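Local structure of UTP-glucose-1-phosphate uridylyltransferase 2 (Trypanosoma brucei, 3GUE) at residues L58-I64 with A364-P368; V323-P327 with A354-L358; E402-P408 with L434-T438; R443-F448 with V459-L463. The protein probably catalyses the reversible conversion of UTP and alpha-D-glucose 1-phosphate into UDP-glucose and diphosphate. Residues are numbered along the deposited sequence.

Contact 1 (L58-I64 with A364-P368); sequences LPFLQGI and AVVVP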
loop_
_atom_site.group_PDB
_atom_site.type_symbol
_atom_site.label_atom_id
_atom_site.label_comp_id
_atom_site.label_asym_id
_atom_site.label_seq_id
_atom_site.Cartn_x
_atom_site.Cartn_y
_atom_site.Cartn_z
ATOM N N LEU A 58 0.053 14.000 -17.952
ATOM C CA LEU A 58 1.364 13.532 -17.462
ATOM C C LEU A 58 2.178 12.775 -18.535
ATOM O O LEU A 58 1.601 12.186 -19.441
ATOM C CB LEU A 58 1.205 12.615 -16.239
ATOM C CG LEU A 58 0.824 13.124 -14.853
ATOM C CD1 LEU A 58 0.573 11.918 -13.924
ATOM C CD2 LEU A 58 1.899 14.045 -14.270
ATOM N N PRO A 59 3.516 12.751 -18.403
ATOM C CA PRO A 59 4.344 11.992 -19.335
ATOM C C PRO A 59 4.095 10.508 -19.172
ATOM O O PRO A 59 3.870 10.043 -18.064
ATOM C CB PRO A 59 5.780 12.285 -18.871
ATOM C CG PRO A 59 5.681 13.498 -18.028
ATOM C CD PRO A 59 4.335 13.411 -17.373
ATOM N N PHE A 60 4.128 9.799 -20.291
ATOM C CA PHE A 60 3.937 8.370 -20.335
ATOM C C PHE A 60 5.292 7.725 -20.459
ATOM O O PHE A 60 6.201 8.297 -21.056
ATOM C CB PHE A 60 3.033 8.009 -21.544
ATOM C CG PHE A 60 1.560 8.095 -21.238
ATOM C CD1 PHE A 60 0.764 6.945 -21.237
ATOM C CD2 PHE A 60 0.972 9.316 -20.915
ATOM C CE1 PHE A 60 -0.596 7.023 -20.929
ATOM C CE2 PHE A 60 -0.378 9.407 -20.600
ATOM C CZ PHE A 60 -1.169 8.254 -20.611
ATOM N N LEU A 61 5.417 6.521 -19.909
ATOM C CA LEU A 61 6.664 5.748 -19.916
ATOM C C LEU A 61 7.249 5.455 -21.309
ATOM O O LEU A 61 8.480 5.539 -21.505
ATOM C CB LEU A 61 6.427 4.448 -19.166
ATOM C CG LEU A 61 7.568 3.636 -18.604
ATOM C CD1 LEU A 61 8.138 4.282 -17.380
ATOM C CD2 LEU A 61 6.960 2.288 -18.267
ATOM N N GLN A 62 6.380 5.127 -22.269
ATOM C CA GLN A 62 6.802 4.850 -23.654
ATOM C C GLN A 62 7.522 6.038 -24.275
ATOM O O GLN A 62 8.576 5.873 -24.903
ATOM C CB GLN A 62 5.616 4.436 -24.542
ATOM C CG GLN A 62 6.027 3.532 -25.711
ATOM C CD GLN A 62 4.856 3.066 -26.558
ATOM N N GLY A 63 6.947 7.227 -24.103
ATOM C CA GLY A 63 7.614 8.460 -24.469
ATOM C C GLY A 63 9.007 8.518 -23.875
ATOM O O GLY A 63 9.990 8.428 -24.605
ATOM N N ILE A 64 9.094 8.576 -22.543
ATOM C CA ILE A 64 10.305 9.031 -21.843
ATOM C C ILE A 64 11.492 8.065 -21.800
ATOM O O ILE A 64 12.623 8.482 -21.502
ATOM C CB ILE A 64 9.985 9.513 -20.400
ATOM C CG1 ILE A 64 9.230 8.445 -19.601
ATOM C CG2 ILE A 64 9.200 10.833 -20.431
ATOM C CD1 ILE A 64 9.518 8.468 -18.090
ATOM N N ALA A 364 6.076 12.600 -11.661
ATOM C CA ALA A 364 5.208 11.447 -11.756
ATOM C C ALA A 364 5.099 11.053 -13.240
ATOM O O ALA A 364 5.003 11.923 -14.118
ATOM C CB ALA A 364 3.854 11.777 -11.189
ATOM N N VAL A 365 5.110 9.750 -13.516
ATOM C CA VAL A 365 5.000 9.225 -14.896
ATOM C C VAL A 365 3.908 8.171 -14.990
ATOM O O VAL A 365 3.796 7.314 -14.098
ATOM C CB VAL A 365 6.345 8.571 -15.330
ATOM C CG1 VAL A 365 6.325 8.122 -16.837
ATOM C CG2 VAL A 365 7.504 9.483 -15.032
ATOM N N VAL A 366 3.120 8.184 -16.069
ATOM C CA VAL A 366 2.091 7.141 -16.231
ATOM C C VAL A 366 2.668 5.816 -16.737
ATOM O O VAL A 366 3.325 5.780 -17.778
ATOM C CB VAL A 366 0.884 7.576 -17.125
ATOM C CG1 VAL A 366 -0.242 6.553 -16.983
ATOM C CG2 VAL A 366 0.388 8.952 -16.737
ATOM N N VAL A 367 2.437 4.736 -15.989
ATOM C CA VAL A 367 2.998 3.432 -16.336
ATOM C C VAL A 367 1.842 2.500 -16.717
ATOM O O VAL A 367 0.674 2.769 -16.362
ATOM C CB VAL A 367 3.946 2.836 -15.216
ATOM C CG1 VAL A 367 5.090 3.810 -14.884
ATOM C CG2 VAL A 367 3.166 2.397 -13.925
ATOM N N PRO A 368 2.137 1.449 -17.510
ATOM C CA PRO A 368 1.083 0.502 -17.835
ATOM C C PRO A 368 0.497 -0.193 -16.575
ATOM O O PRO A 368 1.199 -0.414 -15.590
ATOM C CB PRO A 368 1.785 -0.520 -18.734
ATOM C CG PRO A 368 3.022 0.177 -19.226
ATOM C CD PRO A 368 3.427 1.089 -18.130
#
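The side chain of V366 lies squarely over the face of the F60 ring: its CB sits 3.9 Å from the centroid of that ring, 2° off the normal, a CH-pi contact. It forms although the CA-to-CB bond of F60 points away from 364-368, because chi1 near -86° (m) lays the ring alongside the strand, where V366 CB meets its face. The backbones meet at this same pair in a single beta bridge, with F60 CA and V366 CA 4.7 Å apart. V366 N donates to P59 O at 2.8 Å and L61 N donates to V366 O at 3.1 Å, so both polar backbone groups of V366 are used, with F60 between the two bonds. F60 is also the N-cap residue of helix 61-64, and I64 N returns to F60 O at 3.3 Å; the bridge therefore passes directly into the first turn. That turn brings I64 and L61 against 364-368: I64 CD1 packs on V365 CG1 at 3.4 Å, and L61 CD2 on P368 CD at 3.7 Å. At the other end L58 CB meets V366 CG2 at 3.8 Å. Strand 362-366 is an outermost strand of the mixed GT-A-type central sheet within this chain. Its V365 is hydrogen-bonded to strand 242-248, L58 and V366 both reach F300 of strand 300-309, and L61 and I64 continue onto L231 of helix 229-237.

Contact 2 (V323-P327 with A354-L358); sequences VLRLP and AAISL
An inverse gamma turn centred on R325 (phi/psi -87/51) kinks 323-327, and no hydrogen bond joins this segment to 354-358. L326 N reaches L324 O weakly, at 3.1 Å, and L326 and P327 continue extended. Residues 354-356 end a 3-10 segment, and L358 N donates to A355 O at 3.1 Å. The closest CA pairs are L326 with A354, 6.1 Å, and R325 with L358, 7.7 Å. L326 (m, t) places CD2 3.4 Å from A355 N and 3.7 Å from A354 CB and L358 CD1. P327 CD lies 3.5 Å from A354 CB. L358, also m, t, sets CD1 4.3 Å from L324 CB and CD2 3.5 Å from R325 NH1, which R325 (m, t, chi3 about -96°) brings across. This is loop-on-loop packing beside the nucleotide-sugar pocket: the side chain of A354 is about 8 Å from the bound UDP-glucose, and Y195 touches L324, L326 and A355. Aliphatic groups make nearly every contact, so shape and burial hold the loops, not directional bonds.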
loop_
_atom_site.group_PDB
_atom_site.type_symbol
_atom_site.label_atom_id
_atom_site.label_comp_id
_atom_site.label_asym_id
_atom_site.label_seq_id
_atom_site.Cartn_x
_atom_site.Cartn_y
_atom_site.Cartn_z
ATOM N N VAL A 323 13.828 15.762 10.192
ATOM C CA VAL A 323 12.373 16.005 10.283
ATOM C C VAL A 323 11.736 16.462 8.949
ATOM O O VAL A 323 11.678 17.666 8.657
ATOM C CB VAL A 323 12.031 16.979 11.496
ATOM C CG1 VAL A 323 10.528 17.233 11.624
ATOM C CG2 VAL A 323 12.553 16.405 12.793
ATOM N N LEU A 324 11.275 15.496 8.138
ATOM C CA LEU A 324 10.512 15.812 6.920
ATOM C C LEU A 324 9.111 16.338 7.263
ATOM O O LEU A 324 8.454 15.821 8.168
ATOM C CB LEU A 324 10.355 14.588 6.001
ATOM C CG LEU A 324 11.617 14.003 5.372
ATOM C CD1 LEU A 324 11.284 12.801 4.501
ATOM C CD2 LEU A 324 12.424 15.049 4.581
ATOM N N ARG A 325 8.666 17.346 6.511
ATOM C CA ARG A 325 7.361 17.968 6.726
ATOM C C ARG A 325 6.273 17.224 5.961
ATOM O O ARG A 325 5.526 17.854 5.216
ATOM C CB ARG A 325 7.370 19.439 6.250
ATOM C CG ARG A 325 8.501 20.297 6.772
ATOM C CD ARG A 325 8.434 21.744 6.243
ATOM N NE ARG A 325 9.276 21.971 5.060
ATOM C CZ ARG A 325 8.864 21.853 3.796
ATOM N NH1 ARG A 325 7.617 21.503 3.520
ATOM N NH2 ARG A 325 9.708 22.082 2.796
ATOM N N LEU A 326 6.191 15.898 6.106
ATOM C CA LEU A 326 5.110 15.146 5.473
ATOM C C LEU A 326 3.776 15.517 6.124
ATOM O O LEU A 326 3.714 15.699 7.337
ATOM C CB LEU A 326 5.357 13.634 5.583
ATOM C CG LEU A 326 6.477 12.991 4.747
ATOM C CD1 LEU A 326 6.636 11.535 5.141
ATOM C CD2 LEU A 326 6.183 13.058 3.262
ATOM N N PRO A 327 2.705 15.641 5.325
ATOM C CA PRO A 327 1.397 15.971 5.925
ATOM C C PRO A 327 0.819 14.844 6.783
ATOM O O PRO A 327 0.773 13.664 6.357
ATOM C CB PRO A 327 0.503 16.258 4.716
ATOM C CG PRO A 327 1.149 15.594 3.581
ATOM C CD PRO A 327 2.624 15.481 3.867
ATOM N N ALA A 354 3.790 11.375 -0.267
ATOM C CA ALA A 354 3.658 12.802 0.027
ATOM C C ALA A 354 5.007 13.557 -0.073
ATOM O O ALA A 354 5.040 14.796 -0.107
ATOM C CB ALA A 354 2.960 12.998 1.425
ATOM N N ALA A 355 6.107 12.808 -0.124
ATOM C CA ALA A 355 7.446 13.390 -0.365
ATOM C C ALA A 355 7.597 13.914 -1.798
ATOM O O ALA A 355 8.649 14.448 -2.179
ATOM C CB ALA A 355 8.564 12.371 -0.052
ATOM N N ILE A 356 6.571 13.720 -2.614
ATOM C CA ILE A 356 6.640 14.202 -3.997
ATOM C C ILE A 356 6.816 15.726 -4.086
ATOM O O ILE A 356 7.501 16.198 -4.985
ATOM C CB ILE A 356 5.463 13.695 -4.879
ATOM C CG1 ILE A 356 5.706 14.045 -6.362
ATOM C CG2 ILE A 356 4.092 14.184 -4.342
ATOM C CD1 ILE A 356 4.491 13.765 -7.218
ATOM N N SER A 357 6.260 16.494 -3.146
ATOM C CA SER A 357 6.541 17.955 -3.137
ATOM C C SER A 357 7.797 18.375 -2.354
ATOM O O SER A 357 8.259 19.515 -2.466
ATOM C CB SER A 357 5.339 18.756 -2.624
ATOM O OG SER A 357 5.171 18.632 -1.221
ATOM N N LEU A 358 8.346 17.464 -1.565
ATOM C CA LEU A 358 9.444 17.804 -0.641
ATOM C C LEU A 358 10.830 17.731 -1.281
ATOM O O LEU A 358 11.731 18.493 -0.932
ATOM C CB LEU A 358 9.379 16.912 0.589
ATOM C CG LEU A 358 8.105 16.957 1.409
ATOM C CD1 LEU A 358 8.258 16.023 2.577
ATOM C CD2 LEU A 358 7.791 18.376 1.887
#

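Contact 3 (E402-P408 with L434-T438); sequences ERNGKPP and LRQCT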
loop_
_atom_site.group_PDB
_atom_site.type_symbol
_atom_site.label_atom_id
_atom_site.label_comp_id
_atom_site.label_asym_id
_atom_site.label_seq_id
_atom_site.Cartn_x
_atom_site.Cartn_y
_atom_site.Cartn_z
ATOM N N GLU A 402 -7.251 -10.010 -21.913
ATOM C CA GLU A 402 -8.619 -9.783 -22.363
ATOM C C GLU A 402 -9.389 -8.750 -21.531
ATOM O O GLU A 402 -10.457 -8.306 -21.951
ATOM C CB GLU A 402 -9.379 -11.108 -22.445
ATOM C CG GLU A 402 -9.610 -11.781 -21.092
ATOM C CD GLU A 402 -10.448 -13.037 -21.221
ATOM O OE1 GLU A 402 -11.560 -12.971 -21.794
ATOM O OE2 GLU A 402 -9.980 -14.099 -20.759
ATOM N N ARG A 403 -8.865 -8.398 -20.348
ATOM C CA ARG A 403 -9.451 -7.300 -19.558
ATOM C C ARG A 403 -8.988 -5.899 -20.010
ATOM O O ARG A 403 -9.317 -4.895 -19.367
ATOM C CB ARG A 403 -9.294 -7.516 -18.042
ATOM C CG ARG A 403 -10.206 -8.631 -17.472
ATOM C CD ARG A 403 -11.714 -8.269 -17.288
ATOM N NE ARG A 403 -12.331 -7.488 -18.366
ATOM C CZ ARG A 403 -12.849 -7.987 -19.493
ATOM N NH1 ARG A 403 -12.833 -9.290 -19.740
ATOM N NH2 ARG A 403 -13.369 -7.169 -20.396
ATOM N N ASN A 404 -8.262 -5.858 -21.135
ATOM C CA ASN A 404 -7.833 -4.604 -21.786
ATOM C C ASN A 404 -7.340 -3.497 -20.843
ATOM O O ASN A 404 -7.633 -2.312 -21.049
ATOM C CB ASN A 404 -8.902 -4.084 -22.787
ATOM C CG ASN A 404 -10.268 -3.810 -22.139
ATOM O OD1 ASN A 404 -10.468 -2.786 -21.477
ATOM N ND2 ASN A 404 -11.224 -4.721 -22.359
ATOM N N GLY A 405 -6.589 -3.886 -19.811
ATOM C CA GLY A 405 -6.048 -2.944 -18.815
ATOM C C GLY A 405 -6.981 -2.555 -17.672
ATOM O O GLY A 405 -6.571 -1.822 -16.771
ATOM N N LYS A 406 -8.233 -3.028 -17.716
ATOM C CA LYS A 406 -9.254 -2.650 -16.741
ATOM C C LYS A 406 -9.621 -3.841 -15.857
ATOM O O LYS A 406 -10.248 -4.790 -16.334
ATOM C CB LYS A 406 -10.521 -2.104 -17.409
ATOM C CG LYS A 406 -10.355 -0.819 -18.203
ATOM C CD LYS A 406 -11.691 -0.386 -18.790
ATOM C CE LYS A 406 -11.535 0.130 -20.206
ATOM N NZ LYS A 406 -11.533 1.619 -20.290
ATOM N N PRO A 407 -9.229 -3.803 -14.561
ATOM C CA PRO A 407 -9.588 -4.934 -13.712
ATOM C C PRO A 407 -11.111 -5.046 -13.595
ATOM O O PRO A 407 -11.815 -4.029 -13.748
ATOM C CB PRO A 407 -8.986 -4.562 -12.350
ATOM C CG PRO A 407 -7.888 -3.552 -12.680
ATOM C CD PRO A 407 -8.467 -2.776 -13.818
ATOM N N PRO A 408 -11.622 -6.270 -13.327
ATOM C CA PRO A 408 -13.057 -6.395 -13.039
ATOM C C PRO A 408 -13.386 -5.430 -11.897
ATOM O O PRO A 408 -12.583 -5.308 -10.959
ATOM C CB PRO A 408 -13.186 -7.822 -12.500
ATOM C CG PRO A 408 -12.019 -8.557 -13.008
ATOM C CD PRO A 408 -10.913 -7.561 -13.218
ATOM N N LEU A 434 -12.991 -15.028 -13.357
ATOM C CA LEU A 434 -13.309 -13.589 -13.518
ATOM C C LEU A 434 -12.557 -12.913 -14.672
ATOM O O LEU A 434 -12.627 -11.702 -14.837
ATOM C CB LEU A 434 -13.040 -12.813 -12.204
ATOM C CG LEU A 434 -13.925 -13.210 -10.995
ATOM C CD1 LEU A 434 -13.383 -12.596 -9.754
ATOM C CD2 LEU A 434 -15.393 -12.785 -11.179
ATOM N N ARG A 435 -11.833 -13.689 -15.462
ATOM C CA ARG A 435 -11.109 -13.131 -16.604
ATOM C C ARG A 435 -12.018 -12.461 -17.657
ATOM O O ARG A 435 -11.607 -11.516 -18.302
ATOM C CB ARG A 435 -10.167 -14.174 -17.252
ATOM C CG ARG A 435 -10.852 -15.456 -17.700
ATOM C CD ARG A 435 -9.889 -16.446 -18.373
ATOM N NE ARG A 435 -10.662 -17.598 -18.829
ATOM C CZ ARG A 435 -11.424 -17.609 -19.926
ATOM N NH1 ARG A 435 -11.498 -16.534 -20.719
ATOM N NH2 ARG A 435 -12.107 -18.703 -20.240
ATOM N N GLN A 436 -13.260 -12.917 -17.788
ATOM C CA GLN A 436 -14.216 -12.295 -18.708
ATOM C C GLN A 436 -15.166 -11.318 -18.003
ATOM O O GLN A 436 -16.156 -10.881 -18.592
ATOM C CB GLN A 436 -15.050 -13.360 -19.444
ATOM C CG GLN A 436 -14.270 -14.584 -19.912
ATOM C CD GLN A 436 -15.143 -15.572 -20.661
ATOM O OE1 GLN A 436 -15.594 -16.580 -20.099
ATOM N NE2 GLN A 436 -15.412 -15.278 -21.918
ATOM N N CYS A 437 -14.888 -11.006 -16.732
ATOM C CA CYS A 437 -15.798 -10.204 -15.933
ATOM C C CYS A 437 -15.446 -8.720 -15.998
ATOM O O CYS A 437 -14.312 -8.327 -15.729
ATOM C CB CYS A 437 -15.791 -10.703 -14.490
ATOM S SG CYS A 437 -16.722 -9.661 -13.401
ATOM N N THR A 438 -16.402 -7.888 -16.389
ATOM C CA THR A 438 -16.163 -6.433 -16.348
ATOM C C THR A 438 -16.601 -5.863 -14.987
ATOM O O THR A 438 -16.105 -4.832 -14.543
ATOM C CB THR A 438 -16.818 -5.630 -17.534
ATOM O OG1 THR A 438 -18.239 -5.673 -17.441
ATOM C CG2 THR A 438 -16.413 -6.161 -18.895
HETATM O O HOH W 1 -13.670 -4.020 -15.489
#
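This is a largely polar turn-to-turn contact, set where the chain enters two adjacent strands of the C-terminal parallel sheet, 409-412 and 437-443. Each segment carries a tight turn: a type I' turn from R403 to K406, closed by K406 N to R403 O at 2.7 Å, and a type I turn from L434 to C437, closed by C437 N to L434 O at 3.0 Å. The R403 guanidinium bends across the second turn, where NH1 donates to R435 O at 2.9 Å and C437 C lies over its face. R435 NH1 forms a salt bridge with E402 OE2 at 2.9 Å. Nearer the sheet P408 CB packs on C437 SG at 4.1 Å, and one water donates to P407 O at 2.5 Å and to T438 O at 2.7 Å, just before T438 and A409 pair through their backbones. The two arginines work differently, R435 by charge pairing and R403 by satisfying a turn carbonyl, while P408 and the bridging water occupy the approach to the strands.

Contact 4 (R443-F448 with V459-L463); sequences RGLVEF and VIKNL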
loop_
_atom_site.group_PDB
_atom_site.type_symbol
_atom_site.label_atom_id
_atom_site.label_comp_id
_atom_site.label_asym_id
_atom_site.label_seq_id
_atom_site.Cartn_x
_atom_site.Cartn_y
_atom_site.Cartn_z
ATOM N N ARG A 443 -24.302 -9.034 -2.893
ATOM C CA ARG A 443 -25.097 -8.453 -1.818
ATOM C C ARG A 443 -25.783 -9.582 -1.055
ATOM O O ARG A 443 -26.324 -10.508 -1.673
ATOM C CB ARG A 443 -26.176 -7.506 -2.379
ATOM C CG ARG A 443 -25.664 -6.166 -2.883
ATOM C CD ARG A 443 -25.125 -5.334 -1.715
ATOM N NE ARG A 443 -24.596 -4.040 -2.144
ATOM C CZ ARG A 443 -23.364 -3.848 -2.610
ATOM N NH1 ARG A 443 -22.506 -4.863 -2.717
ATOM N NH2 ARG A 443 -22.979 -2.633 -2.960
ATOM N N GLY A 444 -25.769 -9.492 0.274
ATOM C CA GLY A 444 -26.284 -10.561 1.130
ATOM C C GLY A 444 -25.305 -11.724 1.233
ATOM O O GLY A 444 -24.145 -11.638 0.749
ATOM N N LEU A 445 -25.747 -12.805 1.881
ATOM C CA LEU A 445 -24.915 -14.028 1.998
ATOM C C LEU A 445 -24.921 -14.900 0.727
ATOM O O LEU A 445 -25.971 -15.333 0.271
ATOM C CB LEU A 445 -25.307 -14.855 3.226
ATOM C CG LEU A 445 -24.925 -14.289 4.601
ATOM C CD1 LEU A 445 -25.816 -14.868 5.696
ATOM C CD2 LEU A 445 -23.423 -14.538 4.905
ATOM N N VAL A 446 -23.727 -15.165 0.191
ATOM C CA VAL A 446 -23.552 -15.817 -1.111
ATOM C C VAL A 446 -22.308 -16.680 -1.042
ATOM O O VAL A 446 -21.301 -16.306 -0.422
ATOM C CB VAL A 446 -23.464 -14.769 -2.295
ATOM C CG1 VAL A 446 -22.931 -15.365 -3.577
ATOM C CG2 VAL A 446 -24.817 -14.085 -2.549
ATOM N N GLU A 447 -22.395 -17.849 -1.674
ATOM C CA GLU A 447 -21.329 -18.851 -1.640
ATOM C C GLU A 447 -21.113 -19.490 -3.026
ATOM O O GLU A 447 -21.962 -20.251 -3.499
ATOM C CB GLU A 447 -21.645 -19.919 -0.591
ATOM C CG GLU A 447 -21.572 -19.452 0.886
ATOM C CD GLU A 447 -21.852 -20.562 1.883
ATOM O OE1 GLU A 447 -21.725 -21.765 1.536
ATOM O OE2 GLU A 447 -22.201 -20.234 3.036
ATOM N N PHE A 448 -19.991 -19.155 -3.666
ATOM C CA PHE A 448 -19.562 -19.813 -4.909
ATOM C C PHE A 448 -19.155 -21.241 -4.638
ATOM O O PHE A 448 -18.531 -21.525 -3.619
ATOM C CB PHE A 448 -18.372 -19.090 -5.562
ATOM C CG PHE A 448 -18.728 -17.766 -6.162
ATOM C CD1 PHE A 448 -19.437 -17.697 -7.367
ATOM C CD2 PHE A 448 -18.371 -16.586 -5.520
ATOM C CE1 PHE A 448 -19.783 -16.465 -7.924
ATOM C CE2 PHE A 448 -18.711 -15.323 -6.072
ATOM C CZ PHE A 448 -19.416 -15.267 -7.268
ATOM N N VAL A 459 -24.610 -9.283 -11.346
ATOM C CA VAL A 459 -25.099 -8.937 -10.014
ATOM C C VAL A 459 -25.652 -10.199 -9.291
ATOM O O VAL A 459 -26.394 -11.008 -9.887
ATOM C CB VAL A 459 -26.160 -7.776 -10.058
ATOM C CG1 VAL A 459 -26.632 -7.387 -8.644
ATOM C CG2 VAL A 459 -25.601 -6.526 -10.794
ATOM N N ILE A 460 -25.285 -10.372 -8.019
ATOM C CA ILE A 460 -25.829 -11.463 -7.197
ATOM C C ILE A 460 -26.328 -10.904 -5.858
ATOM O O ILE A 460 -25.516 -10.562 -5.002
ATOM C CB ILE A 460 -24.776 -12.610 -6.946
ATOM C CG1 ILE A 460 -24.128 -13.085 -8.259
ATOM C CG2 ILE A 460 -25.422 -13.811 -6.201
ATOM C CD1 ILE A 460 -23.029 -14.198 -8.079
ATOM N N LYS A 461 -27.655 -10.842 -5.686
ATOM C CA LYS A 461 -28.304 -10.351 -4.469
ATOM C C LYS A 461 -29.093 -11.432 -3.733
ATOM O O LYS A 461 -30.065 -11.978 -4.267
ATOM C CB LYS A 461 -29.295 -9.240 -4.814
ATOM C CG LYS A 461 -28.734 -7.851 -4.826
ATOM C CD LYS A 461 -29.891 -6.850 -4.661
ATOM C CE LYS A 461 -29.393 -5.479 -4.234
ATOM N NZ LYS A 461 -29.155 -5.426 -2.759
ATOM N N ASN A 462 -28.697 -11.722 -2.504
ATOM C CA ASN A 462 -29.489 -12.620 -1.664
ATOM C C ASN A 462 -30.185 -11.877 -0.517
ATOM O O ASN A 462 -29.554 -11.176 0.277
ATOM C CB ASN A 462 -28.644 -13.807 -1.188
ATOM C CG ASN A 462 -29.397 -14.738 -0.263
ATOM O OD1 ASN A 462 -30.618 -14.933 -0.391
ATOM N ND2 ASN A 462 -28.667 -15.332 0.680
ATOM N N LEU A 463 -31.503 -12.019 -0.474
ATOM C CA LEU A 463 -32.351 -11.351 0.502
ATOM C C LEU A 463 -32.896 -12.374 1.498
ATOM O O LEU A 463 -33.599 -12.023 2.452
ATOM C CB LEU A 463 -33.497 -10.617 -0.208
ATOM C CG LEU A 463 -33.078 -9.363 -0.968
ATOM C CD1 LEU A 463 -33.889 -9.216 -2.245
ATOM C CD2 LEU A 463 -33.233 -8.114 -0.092
HETATM O O HOH W 2 -28.406 -12.769 2.744
#
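R443 in the backbone pairing, N462 at the corner and I460 in the apolar interior lose the most surface here. R443 bridges K461, their CA atoms 4.6 Å apart: R443 N donates to I460 O at 2.9 Å, and N462 N donates to R443 O at 2.8 Å. Beside this bridge the arginine's aliphatic start lies along the lysine, R443 CB 3.6 Å from K461 CG, before the guanidinium leads away to a salt bridge with D411. Beyond R443 the chain turns at G444 (phi 77°), where a CB would collide with N462 O. Strand 446-448 then departs at 131° to strand 459-462 and pairs instead with 468-470. Parallel strands stacked in successive coils, with a corner between 437-443 and 446-448, are consistent with the left-handed beta-helix C-terminal domain known in eukaryotic relatives. N462 spans this corner: ND2 donates to L445 O at 2.7 Å and also to E466 O, while a water accepts from L445 N at 2.8 Å and donates to N462 O at 3.2 Å. On the interior side I460 CG2 lies 3.7 Å from V446 CG2 and I460 CD1 3.9 Å from F448 CZ, with L468 and I470 packed against I460.

Contacts 1 and 2 belong to the catalytic GT-A-type part, contacts 3 and 4 to the C-terminal parallel strands, with contact 2 across the chain's centre from both of these. All are partly buried; contacts 1 to 3 include exposed touching residues, contact 4 none, although its centre lies farthest out, about 29 Å from the chain's centre. Contacts 3 and 4 share strand 437-443, one at its start and the other at its end. Chemistry follows place: contact 2, near the ligand pocket, is apolar and lacks hydrogen bonds; contact 1 adds one backbone bridge to apolar and CH-pi packing at the sheet edge; contact 3 relies on arginines; contact 4 combines a short parallel strand pairing with a corner asparagine.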